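Local coordinates for solute-binding periplasmic protein of iron/siderophore ABC transporter (Yersinia pestis, PDB 6B2X) that probably binds an iron-siderophore complex in the periplasm and delivers it to an ABC transporter for import, at residues 57-62 with 126-131. Numbering follows the deposited sequence.
Sequences RILLGE and LTLNPD
R57 sets CG beside its own backbone N and bends at chi3 (-68°), which brings the guanidinium to N129 and D131. D131 also has CG beside its N (chi1 -62°), and this turns the carboxylate back to R57. NE of R57 meets the carbonyl O of N129 near the guanidinium plane. This hydrogen bond is modelled very short, so its exact length is doubtful. NH2 of R57 and OD1 of D131 form a salt bridge at 3.2 Å. The carboxylate lies over one guanidinium face, with the two planes 61° apart. No N-H points at OD1, so the attraction is one of charge alone.

Backbone atoms of R57 add two further bonds to D131. D131 N donates to R57 O at 2.8 Å. R57 N gives a weak bond to D131 OD2 at 3.0 Å, and OD2 also accepts from E56 N. Farther along strand 58-60, L59 CD1 touches L128 CD1 at 3.7 Å, with the side chains crossing at about a right angle. L59 CD2 lies 4.2 Å from P130 CG, a looser apolar contact.

The contact joins the start of strand 58-60 to the turn leading into strand 132-136, its parallel neighbour in the five-stranded sheet. At this surface position, one guanidinium meets a backbone carbonyl at its edge and a carboxylate over its face. The NH2-OD1 pair is purely electrostatic, while backbone N-H groups of E56 and, weakly, R57 hold the carboxylate in place.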
loop_
_atom_site.group_PDB
_atom_site.type_symbol
_atom_site.label_atom_id
_atom_site.label_comp_id
_atom_site.label_asym_id
_atom_site.label_seq_id
_atom_site.Cartn_x
_atom_site.Cartn_y
_atom_site.Cartn_z
ATOM N N ARG A 57 0.936 14.455 -19.525
ATOM C CA ARG A 57 1.716 15.092 -18.463
ATOM C C ARG A 57 0.945 14.964 -17.154
ATOM O O ARG A 57 0.017 15.736 -16.905
ATOM C CB ARG A 57 2.008 16.553 -18.804
ATOM C CG ARG A 57 2.956 16.720 -20.012
ATOM C CD ARG A 57 3.258 18.192 -20.297
ATOM N NE ARG A 57 2.058 18.877 -20.774
ATOM C CZ ARG A 57 1.589 18.811 -22.020
ATOM N NH1 ARG A 57 2.237 18.108 -22.949
ATOM N NH2 ARG A 57 0.473 19.464 -22.339
ATOM N N ILE A 58 1.337 14.007 -16.314
ATOM C CA ILE A 58 0.630 13.714 -15.068
ATOM C C ILE A 58 1.429 14.245 -13.883
ATOM O O ILE A 58 2.628 13.956 -13.734
ATOM C CB ILE A 58 0.362 12.208 -14.911
ATOM C CG1 ILE A 58 -0.614 11.724 -16.002
ATOM C CG2 ILE A 58 -0.252 11.936 -13.550
ATOM C CD1 ILE A 58 -0.334 10.302 -16.493
ATOM N N LEU A 59 0.755 14.988 -13.025
ATOM C CA LEU A 59 1.293 15.434 -11.746
ATOM C C LEU A 59 0.824 14.486 -10.650
ATOM O O LEU A 59 -0.360 14.125 -10.608
ATOM C CB LEU A 59 0.801 16.845 -11.450
ATOM C CG LEU A 59 1.708 17.928 -10.912
ATOM C CD1 LEU A 59 2.868 18.126 -11.840
ATOM C CD2 LEU A 59 0.895 19.202 -10.783
ATOM N N LEU A 60 1.735 14.087 -9.759
ATOM C CA LEU A 60 1.384 13.212 -8.639
ATOM C C LEU A 60 1.536 13.998 -7.338
ATOM O O LEU A 60 2.654 14.234 -6.861
ATOM C CB LEU A 60 2.236 11.953 -8.640
ATOM C CG LEU A 60 2.108 11.100 -9.898
ATOM C CD1 LEU A 60 2.936 9.873 -9.716
ATOM C CD2 LEU A 60 0.658 10.704 -10.180
ATOM N N GLY A 61 0.397 14.378 -6.752
ATOM C CA GLY A 61 0.416 15.158 -5.523
ATOM C C GLY A 61 0.851 14.377 -4.306
ATOM O O GLY A 61 1.091 14.967 -3.250
ATOM N N GLU A 62 0.924 13.058 -4.410
ATOM C CA GLU A 62 1.643 12.248 -3.442
ATOM C C GLU A 62 2.430 11.260 -4.269
ATOM O O GLU A 62 1.840 10.533 -5.076
ATOM C CB GLU A 62 0.712 11.522 -2.455
ATOM C CG GLU A 62 -0.018 12.439 -1.464
ATOM C CD GLU A 62 -1.435 12.801 -1.907
ATOM O OE1 GLU A 62 -1.795 13.997 -1.852
ATOM O OE2 GLU A 62 -2.206 11.890 -2.296
ATOM N N LEU A 126 2.156 24.836 -12.420
ATOM C CA LEU A 126 1.583 25.178 -13.728
ATOM C C LEU A 126 2.651 25.325 -14.798
ATOM O O LEU A 126 2.370 25.145 -15.985
ATOM C CB LEU A 126 0.754 26.459 -13.650
ATOM C CG LEU A 126 -0.730 26.371 -13.278
ATOM C CD1 LEU A 126 -0.935 26.311 -11.797
ATOM C CD2 LEU A 126 -1.378 27.602 -13.803
ATOM N N THR A 127 3.882 25.651 -14.409
ATOM C CA THR A 127 4.976 25.709 -15.371
ATOM C C THR A 127 5.354 24.339 -15.905
ATOM O O THR A 127 6.126 24.259 -16.874
ATOM C CB THR A 127 6.234 26.343 -14.747
ATOM O OG1 THR A 127 6.730 25.493 -13.706
ATOM C CG2 THR A 127 5.938 27.725 -14.205
ATOM N N LEU A 128 4.889 23.264 -15.277
ATOM C CA LEU A 128 5.045 21.947 -15.886
ATOM C C LEU A 128 3.973 21.670 -16.930
ATOM O O LEU A 128 3.990 20.600 -17.553
ATOM C CB LEU A 128 5.031 20.858 -14.806
ATOM C CG LEU A 128 6.050 21.149 -13.691
ATOM C CD1 LEU A 128 5.876 20.266 -12.477
ATOM C CD2 LEU A 128 7.500 21.050 -14.220
ATOM N N ASN A 129 3.043 22.603 -17.118
ATOM C CA ASN A 129 1.914 22.471 -18.035
ATOM C C ASN A 129 1.323 21.045 -17.925
ATOM O O ASN A 129 1.443 20.264 -18.873
ATOM C CB ASN A 129 2.342 22.795 -19.459
ATOM C CG ASN A 129 1.174 22.904 -20.416
ATOM O OD1 ASN A 129 0.184 23.602 -20.153
ATOM N ND2 ASN A 129 1.278 22.202 -21.540
ATOM N N PRO A 130 0.794 20.680 -16.769
ATOM C CA PRO A 130 0.244 19.325 -16.622
ATOM C C PRO A 130 -1.143 19.203 -17.240
ATOM O O PRO A 130 -1.953 20.132 -17.198
ATOM C CB PRO A 130 0.162 19.150 -15.104
ATOM C CG PRO A 130 -0.173 20.550 -14.623
ATOM C CD PRO A 130 0.581 21.490 -15.561
ATOM N N ASP A 131 -1.423 18.019 -17.785
ATOM C CA ASP A 131 -2.767 17.726 -18.282
ATOM C C ASP A 131 -3.718 17.319 -17.177
ATOM O O ASP A 131 -4.930 17.545 -17.289
ATOM C CB ASP A 131 -2.706 16.615 -19.311
ATOM C CG ASP A 131 -1.896 17.001 -20.479
ATOM O OD1 ASP A 131 -2.041 18.183 -20.874
ATOM O OD2 ASP A 131 -1.098 16.164 -20.968
#